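Local structure of putative peptidase (Parabacteroides merdae, 4L8K) at residues Ser6-Asn11 / Val44-Asn49; Tyr112-Asp117 / Ala142-Cys147; Arg167-Phe172 / Val199-Ser204; Ser249-Ser254 / Cys268-Val273. The protein is a putative peptidase of family S41, probably a serine hydrolase that cleaves peptide bonds, although its natural substrate is not known. All coordinates share one frame; numbering follows the deposited sequence. Where two conformers were deposited one is given.

Contact 1: Ser6-Asn11 / Val44-Asn49; sequences SSPRDN and VKDTMN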
loop_
_atom_site.group_PDB
_atom_site.type_symbol
_atom_site.label_atom_id
_atom_site.label_comp_id
_atom_site.label_asym_id
_atom_site.label_seq_id
_atom_site.Cartn_x
_atom_site.Cartn_y
_atom_site.Cartn_z
ATOM N N SER A 6 -21.207 21.180 22.044
ATOM C CA SER A 6 -20.941 19.852 21.493
ATOM C C SER A 6 -20.656 18.835 22.608
ATOM O O SER A 6 -19.505 18.679 23.068
ATOM C CB SER A 6 -19.790 19.890 20.495
ATOM O OG SER A 6 -19.774 18.672 19.771
ATOM N N SER A 7 -21.727 18.139 23.037
ATOM C CA SER A 7 -21.719 17.139 24.104
ATOM C C SER A 7 -21.034 15.796 23.716
ATOM O O SER A 7 -21.122 15.354 22.566
ATOM C CB SER A 7 -23.147 16.869 24.584
ATOM O OG SER A 7 -23.819 15.887 23.813
ATOM N N PRO A 8 -20.433 15.095 24.711
ATOM C CA PRO A 8 -19.771 13.815 24.414
ATOM C C PRO A 8 -20.713 12.766 23.826
ATOM O O PRO A 8 -20.334 12.055 22.890
ATOM C CB PRO A 8 -19.232 13.381 25.786
ATOM C CG PRO A 8 -18.968 14.661 26.476
ATOM C CD PRO A 8 -20.179 15.492 26.113
ATOM N N ARG A 9 -21.944 12.701 24.323
ATOM C CA ARG A 9 -22.895 11.714 23.834
ATOM C C ARG A 9 -23.324 12.000 22.375
ATOM O O ARG A 9 -23.482 11.047 21.617
ATOM C CB ARG A 9 -24.085 11.566 24.778
ATOM C CG ARG A 9 -23.669 10.876 26.100
ATOM C CD ARG A 9 -24.810 10.259 26.880
ATOM N NE ARG A 9 -25.602 9.340 26.064
ATOM C CZ ARG A 9 -25.312 8.059 25.857
ATOM N NH1 ARG A 9 -24.251 7.507 26.435
ATOM N NH2 ARG A 9 -26.079 7.321 25.072
ATOM N N ASP A 10 -23.403 13.288 21.960
ATOM C CA ASP A 10 -23.736 13.671 20.579
ATOM C C ASP A 10 -22.627 13.266 19.625
ATOM O O ASP A 10 -22.913 12.799 18.524
ATOM C CB ASP A 10 -23.986 15.183 20.470
ATOM C CG ASP A 10 -25.281 15.664 21.091
ATOM O OD1 ASP A 10 -26.180 14.820 21.329
ATOM O OD2 ASP A 10 -25.406 16.888 21.329
ATOM N N ASN A 11 -21.357 13.421 20.060
ATOM C CA ASN A 11 -20.189 13.037 19.270
ATOM C C ASN A 11 -20.044 11.523 19.242
ATOM O O ASN A 11 -19.711 10.974 18.197
ATOM C CB ASN A 11 -18.949 13.723 19.796
ATOM C CG ASN A 11 -18.987 15.178 19.426
ATOM O OD1 ASN A 11 -18.708 15.553 18.289
ATOM N ND2 ASN A 11 -19.481 16.009 20.326
ATOM N N VAL A 44 -19.752 6.266 27.530
ATOM C CA VAL A 44 -19.725 7.696 27.228
ATOM C C VAL A 44 -20.722 8.450 28.133
ATOM O O VAL A 44 -21.906 8.128 28.159
ATOM C CB VAL A 44 -19.961 7.982 25.726
ATOM C CG1 VAL A 44 -19.859 9.473 25.433
ATOM C CG2 VAL A 44 -18.995 7.181 24.843
ATOM N N LYS A 45 -20.217 9.438 28.898
ATOM C CA LYS A 45 -21.017 10.297 29.785
ATOM C C LYS A 45 -20.798 11.753 29.418
ATOM O O LYS A 45 -19.674 12.122 29.103
ATOM C CB LYS A 45 -20.660 10.081 31.283
ATOM C CG LYS A 45 -20.488 8.630 31.732
ATOM C CD LYS A 45 -21.831 7.977 32.037
ATOM C CE LYS A 45 -21.713 6.554 32.506
ATOM N NZ LYS A 45 -22.983 5.803 32.312
ATOM N N ASP A 46 -21.837 12.599 29.532
ATOM C CA ASP A 46 -21.717 14.025 29.205
ATOM C C ASP A 46 -20.811 14.804 30.190
ATOM O O ASP A 46 -20.458 15.951 29.901
ATOM C CB ASP A 46 -23.106 14.677 29.100
ATOM C CG ASP A 46 -23.753 14.497 27.729
ATOM O OD1 ASP A 46 -23.038 14.108 26.774
ATOM O OD2 ASP A 46 -24.970 14.768 27.604
ATOM N N THR A 47 -20.370 14.164 31.295
ATOM C CA THR A 47 -19.459 14.770 32.272
ATOM C C THR A 47 -17.999 14.608 31.848
ATOM O O THR A 47 -17.112 15.202 32.459
ATOM C CB THR A 47 -19.693 14.183 33.663
ATOM O OG1 THR A 47 -19.566 12.757 33.577
ATOM C CG2 THR A 47 -21.054 14.579 34.234
HETATM N N MSE A 48 -17.739 13.800 30.805
HETATM C CA MSE A 48 -16.379 13.598 30.292
HETATM C C MSE A 48 -15.829 14.871 29.708
HETATM O O MSE A 48 -16.591 15.619 29.081
HETATM C CB MSE A 48 -16.362 12.543 29.183
HETATM C CG MSE A 48 -16.535 11.140 29.679
HETATM SE SE MSE A 48 -16.576 9.967 28.150
HETATM C CE MSE A 48 -15.747 8.496 29.011
ATOM N N ASN A 49 -14.514 15.091 29.859
ATOM C CA ASN A 49 -13.839 16.216 29.216
ATOM C C ASN A 49 -13.444 15.743 27.789
ATOM O O ASN A 49 -13.629 14.555 27.475
ATOM C CB ASN A 49 -12.652 16.712 30.052
ATOM C CG ASN A 49 -11.482 15.761 30.182
ATOM O OD1 ASN A 49 -11.145 14.999 29.284
ATOM N ND2 ASN A 49 -10.779 15.842 31.291
#
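CG of Arg9 stands anti to its own carbonyl carbon (chi1 -70°), and a bend at chi3 (54°) turns NE so that the guanidinium comes round to Val44, while Asp46 reaches across to the backbone of Arg9. The motif is a helix N-terminus, the first turn of helix 8-22, docked on the type I beta turn Lys45-Met48 that joins two helices in the Tricorn protease C1 range. Ser7 is the N-cap: its OG accepts from Asp10 N at 3.2 Å. Asp46 OD1 takes the preceding amide, Arg9 N, at 3.0 Å, so the carboxylate would probably be stabilised by the helix end. The ring of Pro8 packs against Val44 and Met48, its CB 4.0 Å from Val44 CG1 and its CG 4.3 Å from Met48 CB, and also touches Leu53 of helix 50-61. Arg9 NH2 goes on to Asn41 OD1. An alanine in place of Arg9 would probably leave the carbonyl of Val44 and the side-chain oxygen of Asn41 without their donors, though the backbone bond to Asp46 need not change. Arg9 NH1 meets Val44 O at 3.0 Å, with the oxygen lying in the guanidinium plane.

Contact 2: Tyr112-Asp117 / Ala142-Cys147; sequences YKRLAD and AHFKEC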
loop_
_atom_site.group_PDB
_atom_site.type_symbol
_atom_site.label_atom_id
_atom_site.label_comp_id
_atom_site.label_asym_id
_atom_site.label_seq_id
_atom_site.Cartn_x
_atom_site.Cartn_y
_atom_site.Cartn_z
ATOM N N TYR A 112 18.076 5.437 -8.648
ATOM C CA TYR A 112 18.325 4.223 -9.410
ATOM C C TYR A 112 19.810 3.971 -9.625
ATOM O O TYR A 112 20.613 4.897 -9.684
ATOM C CB TYR A 112 17.520 4.194 -10.723
ATOM C CG TYR A 112 17.929 5.203 -11.778
ATOM C CD1 TYR A 112 17.464 6.523 -11.734
ATOM C CD2 TYR A 112 18.695 4.820 -12.876
ATOM C CE1 TYR A 112 17.812 7.451 -12.730
ATOM C CE2 TYR A 112 19.034 5.734 -13.885
ATOM C CZ TYR A 112 18.588 7.045 -13.811
ATOM O OH TYR A 112 18.950 7.922 -14.817
ATOM N N LYS A 113 20.173 2.697 -9.700
ATOM C CA LYS A 113 21.557 2.262 -9.863
ATOM C C LYS A 113 21.634 0.825 -10.378
ATOM O O LYS A 113 20.829 -0.016 -9.986
ATOM C CB LYS A 113 22.279 2.357 -8.498
ATOM C CG LYS A 113 23.786 2.245 -8.574
ATOM C CD LYS A 113 24.398 2.288 -7.215
ATOM C CE LYS A 113 25.891 2.172 -7.273
ATOM N NZ LYS A 113 26.488 2.479 -5.945
ATOM N N ARG A 114 22.672 0.535 -11.178
ATOM C CA ARG A 114 22.934 -0.825 -11.656
ATOM C C ARG A 114 23.703 -1.601 -10.575
ATOM O O ARG A 114 24.664 -1.085 -9.987
ATOM C CB ARG A 114 23.709 -0.837 -12.986
ATOM C CG ARG A 114 22.883 -0.331 -14.140
ATOM C CD ARG A 114 23.551 -0.543 -15.487
ATOM N NE ARG A 114 24.916 -0.019 -15.547
ATOM C CZ ARG A 114 25.358 0.818 -16.484
ATOM N NH1 ARG A 114 24.535 1.272 -17.423
ATOM N NH2 ARG A 114 26.625 1.194 -16.496
ATOM N N LEU A 115 23.272 -2.838 -10.330
ATOM C CA LEU A 115 23.915 -3.739 -9.383
ATOM C C LEU A 115 24.411 -5.016 -10.104
ATOM O O LEU A 115 24.066 -5.245 -11.267
ATOM C CB LEU A 115 22.914 -4.117 -8.247
ATOM C CG LEU A 115 22.222 -2.981 -7.452
ATOM C CD1 LEU A 115 21.225 -3.576 -6.457
ATOM C CD2 LEU A 115 23.258 -2.102 -6.737
ATOM N N ALA A 116 25.198 -5.852 -9.385
ATOM C CA ALA A 116 25.709 -7.152 -9.804
ATOM C C ALA A 116 26.402 -7.106 -11.201
ATOM O O ALA A 116 25.918 -7.702 -12.187
ATOM C CB ALA A 116 24.569 -8.167 -9.803
ATOM N N ASP A 117 27.543 -6.411 -11.267
ATOM C CA ASP A 117 28.369 -6.237 -12.477
ATOM C C ASP A 117 27.511 -5.736 -13.666
ATOM O O ASP A 117 27.607 -6.235 -14.794
ATOM C CB ASP A 117 29.160 -7.527 -12.825
ATOM C CG ASP A 117 30.346 -7.358 -13.785
ATOM O OD1 ASP A 117 30.893 -6.230 -13.879
ATOM O OD2 ASP A 117 30.745 -8.359 -14.416
ATOM N N ALA A 142 16.658 3.303 -20.206
ATOM C CA ALA A 142 17.827 3.319 -21.134
ATOM C C ALA A 142 19.143 3.024 -20.359
ATOM O O ALA A 142 20.007 2.308 -20.866
ATOM C CB ALA A 142 17.929 4.641 -21.872
ATOM N N HIS A 143 19.256 3.504 -19.102
ATOM C CA HIS A 143 20.419 3.210 -18.271
ATOM C C HIS A 143 20.524 1.691 -17.982
ATOM O O HIS A 143 21.623 1.171 -17.768
ATOM C CB HIS A 143 20.342 4.010 -16.963
ATOM C CG HIS A 143 21.559 3.885 -16.090
ATOM N ND1 HIS A 143 22.806 4.302 -16.524
ATOM C CD2 HIS A 143 21.676 3.382 -14.840
ATOM C CE1 HIS A 143 23.641 4.021 -15.537
ATOM N NE2 HIS A 143 23.004 3.469 -14.503
ATOM N N PHE A 144 19.379 0.980 -18.052
ATOM C CA PHE A 144 19.248 -0.453 -17.758
ATOM C C PHE A 144 19.050 -1.315 -19.024
ATOM O O PHE A 144 18.724 -2.495 -18.906
ATOM C CB PHE A 144 18.064 -0.655 -16.790
ATOM C CG PHE A 144 18.182 -0.002 -15.423
ATOM C CD1 PHE A 144 19.426 0.265 -14.861
ATOM C CD2 PHE A 144 17.051 0.279 -14.673
ATOM C CE1 PHE A 144 19.527 0.829 -13.589
ATOM C CE2 PHE A 144 17.153 0.819 -13.390
ATOM C CZ PHE A 144 18.390 1.074 -12.851
ATOM N N LYS A 145 19.319 -0.748 -20.213
ATOM C CA LYS A 145 19.173 -1.399 -21.530
ATOM C C LYS A 145 19.885 -2.769 -21.601
ATOM O O LYS A 145 19.303 -3.731 -22.088
ATOM C CB LYS A 145 19.665 -0.457 -22.661
ATOM C CG LYS A 145 19.673 -1.029 -24.078
ATOM C CD LYS A 145 18.265 -1.400 -24.612
ATOM C CE LYS A 145 18.287 -2.229 -25.889
ATOM N NZ LYS A 145 18.613 -3.660 -25.629
ATOM N N GLU A 146 21.088 -2.864 -21.060
ATOM C CA GLU A 146 21.912 -4.078 -21.091
ATOM C C GLU A 146 21.658 -5.037 -19.913
ATOM O O GLU A 146 22.227 -6.131 -19.891
ATOM C CB GLU A 146 23.404 -3.712 -21.104
ATOM C CG GLU A 146 23.870 -2.894 -22.288
ATOM C CD GLU A 146 23.442 -3.414 -23.647
ATOM O OE1 GLU A 146 23.570 -4.632 -23.920
ATOM O OE2 GLU A 146 22.921 -2.589 -24.423
ATOM N N CYS A 147 20.848 -4.615 -18.926
ATOM C CA CYS A 147 20.507 -5.409 -17.749
ATOM C C CYS A 147 19.550 -6.570 -18.103
ATOM O O CYS A 147 18.685 -6.450 -18.974
ATOM C CB CYS A 147 19.921 -4.516 -16.655
ATOM S SG CYS A 147 21.017 -3.170 -16.132
HETATM O O HOH W 1 24.497 2.818 -12.175
#
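From CB, the side chain of Arg114 passes the Phe144 ring and crosses over His143 to end on the backbone of the other segment. CG, beside the backbone N (chi1 -69°), sits at the edge of the Phe144 ring, 3.6 Å from Phe144 CD1. CD touches Cys147 SG at 3.7 Å. NE then turns to a salt bridge with Asp118. The guanidinium lies flat on the imidazole of His143, centres 4.2 Å apart and planes 14° from parallel, with NH1 over the rim of that ring. Strand 110-115, second from one edge of the mixed sheet, here meets the end of helix 134-143 and the turn after it. Tyr112, His143 and Phe144 form an aromatic cluster, Tyr112 pointing its edge at the Phe144 face in an offset edge-to-face pair (planes 89° apart). A water, in the plane of the imidazole, accepts from Arg114 N and bonds His143 NE2 at 2.8 Å. An alanine in place of Arg114 would probably uncover one face of the imidazole and leave His143 O and Asp118 without their charged partner. At the tip, Arg114 NH1 donates to His143 O at 2.9 Å, in the carbonyl plane.

Contact 3: Arg167-Phe172 / Val199-Ser204; sequences RIASRF and VYLSPS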
loop_
_atom_site.group_PDB
_atom_site.type_symbol
_atom_site.label_atom_id
_atom_site.label_comp_id
_atom_site.label_asym_id
_atom_site.label_seq_id
_atom_site.Cartn_x
_atom_site.Cartn_y
_atom_site.Cartn_z
ATOM N N ARG A 167 1.093 5.745 -14.437
ATOM C CA ARG A 167 2.177 6.091 -15.362
ATOM C C ARG A 167 3.325 5.075 -15.279
ATOM O O ARG A 167 3.842 4.678 -16.315
ATOM C CB ARG A 167 2.692 7.515 -15.068
ATOM C CG ARG A 167 3.762 7.999 -16.034
ATOM C CD ARG A 167 4.195 9.397 -15.680
ATOM N NE ARG A 167 3.222 10.394 -16.142
ATOM C CZ ARG A 167 3.220 11.682 -15.807
ATOM N NH1 ARG A 167 4.150 12.171 -14.990
ATOM N NH2 ARG A 167 2.273 12.481 -16.253
ATOM N N ILE A 168 3.715 4.650 -14.067
ATOM C CA ILE A 168 4.789 3.655 -13.916
ATOM C C ILE A 168 4.279 2.266 -14.368
ATOM O O ILE A 168 4.890 1.677 -15.245
ATOM C CB ILE A 168 5.403 3.624 -12.488
ATOM C CG1 ILE A 168 6.082 4.968 -12.164
ATOM C CG2 ILE A 168 6.413 2.482 -12.349
ATOM C CD1 ILE A 168 6.100 5.262 -10.624
ATOM N N ALA A 169 3.139 1.785 -13.824
ATOM C CA ALA A 169 2.571 0.459 -14.138
ATOM C C ALA A 169 2.352 0.226 -15.631
ATOM O O ALA A 169 2.592 -0.890 -16.105
ATOM C CB ALA A 169 1.266 0.253 -13.389
ATOM N N SER A 170 1.914 1.268 -16.367
ATOM C CA SER A 170 1.627 1.191 -17.807
ATOM C C SER A 170 2.894 0.887 -18.668
ATOM O O SER A 170 2.751 0.436 -19.808
ATOM C CB SER A 170 0.918 2.457 -18.286
ATOM O OG SER A 170 1.781 3.578 -18.236
ATOM N N ARG A 171 4.112 1.050 -18.089
ATOM C CA ARG A 171 5.394 0.756 -18.728
ATOM C C ARG A 171 5.724 -0.739 -18.727
ATOM O O ARG A 171 6.672 -1.147 -19.381
ATOM C CB ARG A 171 6.541 1.518 -18.041
ATOM C CG ARG A 171 6.416 3.042 -18.094
ATOM C CD ARG A 171 6.375 3.549 -19.528
ATOM N NE ARG A 171 6.498 5.001 -19.600
ATOM C CZ ARG A 171 7.614 5.643 -19.920
ATOM N NH1 ARG A 171 8.701 4.967 -20.249
ATOM N NH2 ARG A 171 7.640 6.969 -19.946
ATOM N N PHE A 172 4.938 -1.565 -18.035
ATOM C CA PHE A 172 5.221 -2.993 -17.924
ATOM C C PHE A 172 4.146 -3.850 -18.622
ATOM O O PHE A 172 4.217 -5.079 -18.599
ATOM C CB PHE A 172 5.352 -3.359 -16.437
ATOM C CG PHE A 172 6.474 -2.619 -15.749
ATOM C CD1 PHE A 172 7.765 -3.140 -15.733
ATOM C CD2 PHE A 172 6.247 -1.396 -15.132
ATOM C CE1 PHE A 172 8.817 -2.438 -15.138
ATOM C CE2 PHE A 172 7.297 -0.699 -14.522
ATOM C CZ PHE A 172 8.577 -1.237 -14.518
ATOM N N VAL A 199 -11.911 -1.871 -13.839
ATOM C CA VAL A 199 -10.930 -0.825 -14.071
ATOM C C VAL A 199 -9.890 -1.422 -15.027
ATOM O O VAL A 199 -9.413 -2.529 -14.801
ATOM C CB VAL A 199 -10.312 -0.280 -12.744
ATOM C CG1 VAL A 199 -9.297 0.826 -13.021
ATOM C CG2 VAL A 199 -11.387 0.225 -11.796
ATOM N N TYR A 200 -9.575 -0.707 -16.111
ATOM C CA TYR A 200 -8.600 -1.162 -17.103
ATOM C C TYR A 200 -7.394 -0.243 -17.173
ATOM O O TYR A 200 -7.503 0.925 -16.839
ATOM C CB TYR A 200 -9.244 -1.239 -18.502
ATOM C CG TYR A 200 -10.414 -2.189 -18.581
ATOM C CD1 TYR A 200 -10.226 -3.527 -18.904
ATOM C CD2 TYR A 200 -11.715 -1.753 -18.329
ATOM C CE1 TYR A 200 -11.295 -4.417 -18.947
ATOM C CE2 TYR A 200 -12.795 -2.634 -18.379
ATOM C CZ TYR A 200 -12.578 -3.964 -18.690
ATOM O OH TYR A 200 -13.642 -4.825 -18.759
ATOM N N LEU A 201 -6.258 -0.768 -17.639
ATOM C CA LEU A 201 -5.028 -0.014 -17.856
ATOM C C LEU A 201 -4.479 -0.363 -19.253
ATOM O O LEU A 201 -4.471 -1.532 -19.653
ATOM C CB LEU A 201 -3.984 -0.273 -16.757
ATOM C CG LEU A 201 -2.677 0.580 -16.767
ATOM C CD1 LEU A 201 -2.952 2.068 -16.538
ATOM C CD2 LEU A 201 -1.702 0.094 -15.710
ATOM N N SER A 202 -4.083 0.663 -20.006
ATOM C CA SER A 202 -3.547 0.486 -21.344
ATOM C C SER A 202 -2.039 0.631 -21.311
ATOM O O SER A 202 -1.527 1.386 -20.484
ATOM C CB SER A 202 -4.168 1.493 -22.317
ATOM O OG SER A 202 -5.507 1.116 -22.590
ATOM N N PRO A 203 -1.303 -0.086 -22.188
ATOM C CA PRO A 203 0.156 0.064 -22.201
ATOM C C PRO A 203 0.576 1.459 -22.656
ATOM O O PRO A 203 -0.158 2.144 -23.367
ATOM C CB PRO A 203 0.612 -0.999 -23.210
ATOM C CG PRO A 203 -0.542 -1.252 -24.066
ATOM C CD PRO A 203 -1.758 -1.031 -23.232
ATOM N N SER A 204 1.763 1.876 -22.229
ATOM C CA SER A 204 2.358 3.157 -22.608
ATOM C C SER A 204 2.850 3.115 -24.059
ATOM O O SER A 204 3.175 2.037 -24.558
ATOM C CB SER A 204 3.527 3.463 -21.673
ATOM O OG SER A 204 4.238 4.623 -22.068
#
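Ser170 and Ser204 meet with Leu201 packing beside them, and these three residues lose the most surface. The single hydrogen bond between the segments runs from Ser204 N to Ser170 O, 3.0 Å long, and the donor sits well above the carbonyl plane, 49° out of it. The same oxygen has the CA of Pro203 at 3.5 Å in a CA-H...O contact, so two successive residues of the loop lean on one carbonyl. Ser170 also offers its CB, which approaches Ser202 O at 3.5 Å. Its OG, turned back toward the helix by a chi1 of 68°, lies 3.0 Å from Arg167 O, with Asp166 O as a weaker alternative.

Ser204 OG is anti to the backbone N (chi1 174°), and it accepts from Arg206 N, as in an ST turn. The CB of Ser204 packs against the aliphatic part of Arg171, 3.6 Å from Arg171 CD. The guanidinium of Arg171 is anchored past this point, in salt bridges with Asp138 and Glu134 of helix 134-143.

Leu201 makes the apolar half of the contact. With CG anti to the backbone N, its CD2 reaches Ala169 CB at 3.8 Å, and Val231 of helix 224-232 lies on the same side chain. In this S41 domain, of the ClpP/crotonase clan, the C-terminal region of a helix that follows a strand of the mixed sheet packs on the end of strand 197-201, an outer strand of the small antiparallel sheet, and is bonded to the loop after it.

Contact 4: Ser249-Ser254 / Cys268-Val273; sequences SGLPFS and CPVLDV. With PO4 (phosphate ion), chain E.
Ser249 touches Val270 across the contact with its CB, 3.8 Å from Val270 CG2, while its N and OG bond a phosphate ion. Ser249 N donates to phosphate O2 at 2.7 Å, and Gly250 N to the same oxygen at 2.8 Å in an almost straight bond, 177° at the hydrogen. Two successive amides thus grip one oxygen. Ser249 OG, placed by a chi1 of 53°, adds only a weak bond to phosphate O1 at 3.4 Å. Gly250 has a positive phi (78°), which favours glycine. His68, Ser223, Arg264 and Ser266 also bond the phosphate. The ion probably comes from the crystallisation liquor, but Ser223 and His68 on one anion in a member of family S41 are consistent with an active-site region.

Behind the serine the packing is thin and apolar. Leu251 brings CD1 to Val270 CG2 at 4.2 Å, so one methyl of the valine meets both residues. The backbones do not pair: Leu251 O stands 4.0 Å from Cys268 N. Each segment has its backbone partners beyond the contact: Leu251 bonds Ala267, just past strand 262-266, and Leu271 bonds Tyr181 of strand 177-182. A bound methylpentanediol, probably from the crystallisation liquor, lies about 4 Å from the side chain of Val270.

Outward, strand 252-256 continues in an antiparallel pair with strand 262-266, and Phe253 stacks on Phe265 while touching Ile18 and Asn22 of helix 8-22. Strand 270-271 runs antiparallel to strand 177-182, with helix 224-232 against Val270 and Asp272.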
loop_
_atom_site.group_PDB
_atom_site.type_symbol
_atom_site.label_atom_id
_atom_site.label_comp_id
_atom_site.label_asym_id
_atom_site.label_seq_id
_atom_site.Cartn_x
_atom_site.Cartn_y
_atom_site.Cartn_z
ATOM N N SER A 249 -6.443 1.483 0.043
ATOM C CA SER A 249 -6.845 1.683 -1.341
ATOM C C SER A 249 -6.392 2.994 -1.974
ATOM O O SER A 249 -6.536 3.141 -3.182
ATOM C CB SER A 249 -8.366 1.603 -1.442
ATOM O OG SER A 249 -8.988 2.482 -0.513
ATOM N N GLY A 250 -5.931 3.959 -1.188
ATOM C CA GLY A 250 -5.578 5.258 -1.756
ATOM C C GLY A 250 -6.791 6.129 -2.046
ATOM O O GLY A 250 -6.662 7.213 -2.621
ATOM N N LEU A 251 -7.978 5.664 -1.640
ATOM C CA LEU A 251 -9.251 6.370 -1.800
ATOM C C LEU A 251 -9.882 6.524 -0.407
ATOM O O LEU A 251 -10.651 5.663 0.024
ATOM C CB LEU A 251 -10.197 5.635 -2.775
ATOM C CG LEU A 251 -9.670 5.382 -4.186
ATOM C CD1 LEU A 251 -10.166 4.064 -4.718
ATOM C CD2 LEU A 251 -10.083 6.484 -5.126
ATOM N N PRO A 252 -9.539 7.593 0.340
ATOM C CA PRO A 252 -10.095 7.727 1.703
ATOM C C PRO A 252 -11.471 8.393 1.796
ATOM O O PRO A 252 -11.870 9.200 0.948
ATOM C CB PRO A 252 -9.064 8.609 2.416
ATOM C CG PRO A 252 -8.439 9.431 1.325
ATOM C CD PRO A 252 -8.579 8.681 0.030
ATOM N N PHE A 253 -12.182 8.036 2.864
ATOM C CA PHE A 253 -13.412 8.645 3.331
ATOM C C PHE A 253 -13.035 9.484 4.525
ATOM O O PHE A 253 -12.194 9.087 5.334
ATOM C CB PHE A 253 -14.488 7.593 3.704
ATOM C CG PHE A 253 -15.730 8.155 4.367
ATOM C CD1 PHE A 253 -16.793 8.622 3.607
ATOM C CD2 PHE A 253 -15.800 8.290 5.751
ATOM C CE1 PHE A 253 -17.926 9.170 4.219
ATOM C CE2 PHE A 253 -16.932 8.853 6.365
ATOM C CZ PHE A 253 -17.983 9.294 5.593
ATOM N N SER A 254 -13.623 10.652 4.629
ATOM C CA SER A 254 -13.426 11.537 5.754
ATOM C C SER A 254 -14.703 12.279 6.041
ATOM O O SER A 254 -15.392 12.684 5.103
ATOM C CB SER A 254 -12.284 12.502 5.506
ATOM O OG SER A 254 -11.699 12.794 6.766
ATOM N N CYS A 268 -13.735 3.072 -0.383
ATOM C CA CYS A 268 -14.245 2.080 -1.326
ATOM C C CYS A 268 -13.470 0.759 -1.279
ATOM O O CYS A 268 -12.243 0.783 -1.370
ATOM C CB CYS A 268 -14.225 2.643 -2.748
ATOM S SG CYS A 268 -14.736 4.374 -2.896
ATOM N N PRO A 269 -14.156 -0.414 -1.278
ATOM C CA PRO A 269 -13.411 -1.675 -1.422
ATOM C C PRO A 269 -12.805 -1.785 -2.846
ATOM O O PRO A 269 -13.480 -1.510 -3.843
ATOM C CB PRO A 269 -14.474 -2.766 -1.208
ATOM C CG PRO A 269 -15.686 -2.067 -0.732
ATOM C CD PRO A 269 -15.608 -0.664 -1.216
ATOM N N VAL A 270 -11.521 -2.141 -2.925
ATOM C CA VAL A 270 -10.814 -2.393 -4.177
ATOM C C VAL A 270 -10.657 -3.910 -4.259
ATOM O O VAL A 270 -10.220 -4.540 -3.286
ATOM C CB VAL A 270 -9.467 -1.627 -4.306
ATOM C CG1 VAL A 270 -8.614 -2.177 -5.450
ATOM C CG2 VAL A 270 -9.701 -0.131 -4.494
ATOM N N LEU A 271 -11.076 -4.498 -5.398
ATOM C CA LEU A 271 -11.005 -5.932 -5.599
ATOM C C LEU A 271 -10.003 -6.282 -6.673
ATOM O O LEU A 271 -9.829 -5.530 -7.633
ATOM C CB LEU A 271 -12.393 -6.521 -5.966
ATOM C CG LEU A 271 -13.618 -6.019 -5.188
ATOM C CD1 LEU A 271 -14.884 -6.531 -5.794
ATOM C CD2 LEU A 271 -13.538 -6.402 -3.725
ATOM N N ASP A 272 -9.380 -7.464 -6.549
ATOM C CA ASP A 272 -8.469 -7.939 -7.574
ATOM C C ASP A 272 -9.293 -8.543 -8.762
ATOM O O ASP A 272 -10.524 -8.485 -8.745
ATOM C CB ASP A 272 -7.441 -8.937 -6.983
ATOM C CG ASP A 272 -7.989 -10.210 -6.355
ATOM O OD1 ASP A 272 -9.120 -10.630 -6.726
ATOM O OD2 ASP A 272 -7.266 -10.819 -5.543
ATOM N N VAL A 273 -8.620 -9.121 -9.779
ATOM C CA VAL A 273 -9.285 -9.698 -10.953
ATOM C C VAL A 273 -10.159 -10.938 -10.576
ATOM O O VAL A 273 -11.017 -11.336 -11.357
ATOM C CB VAL A 273 -8.306 -10.029 -12.110
ATOM C CG1 VAL A 273 -7.701 -8.751 -12.685
ATOM C CG2 VAL A 273 -7.211 -11.021 -11.670
HETATM P P PO4 E . -6.586 4.596 2.408
HETATM O O1 PO4 E . -8.049 4.269 2.174
HETATM O O2 PO4 E . -5.708 3.570 1.623
HETATM O O3 PO4 E . -6.306 6.040 1.912
HETATM O O4 PO4 E . -6.274 4.466 3.917
#

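Overall arrangement
Contact 1 lies far out on the helical end of the molecule, about 36 Å from the chain centre, and contact 2 near one edge of the mixed sheet on the opposite side, their centres about 60 Å apart. Contact 4 is nearest the middle, and contact 3 stands about 19 Å from it, centre to centre; both reach the same small antiparallel sheet, through its outer strands 270-271 and 197-201. All four are partly buried. Both outlying contacts have an arginine donating to a backbone carbonyl; contact 1 adds a carboxylate on a helix N-terminus and proline packing, contact 2 an aromatic cluster. Contact 3 rests on one backbone bond and a leucine, contact 4 on sparse apolar packing beside a bound anion.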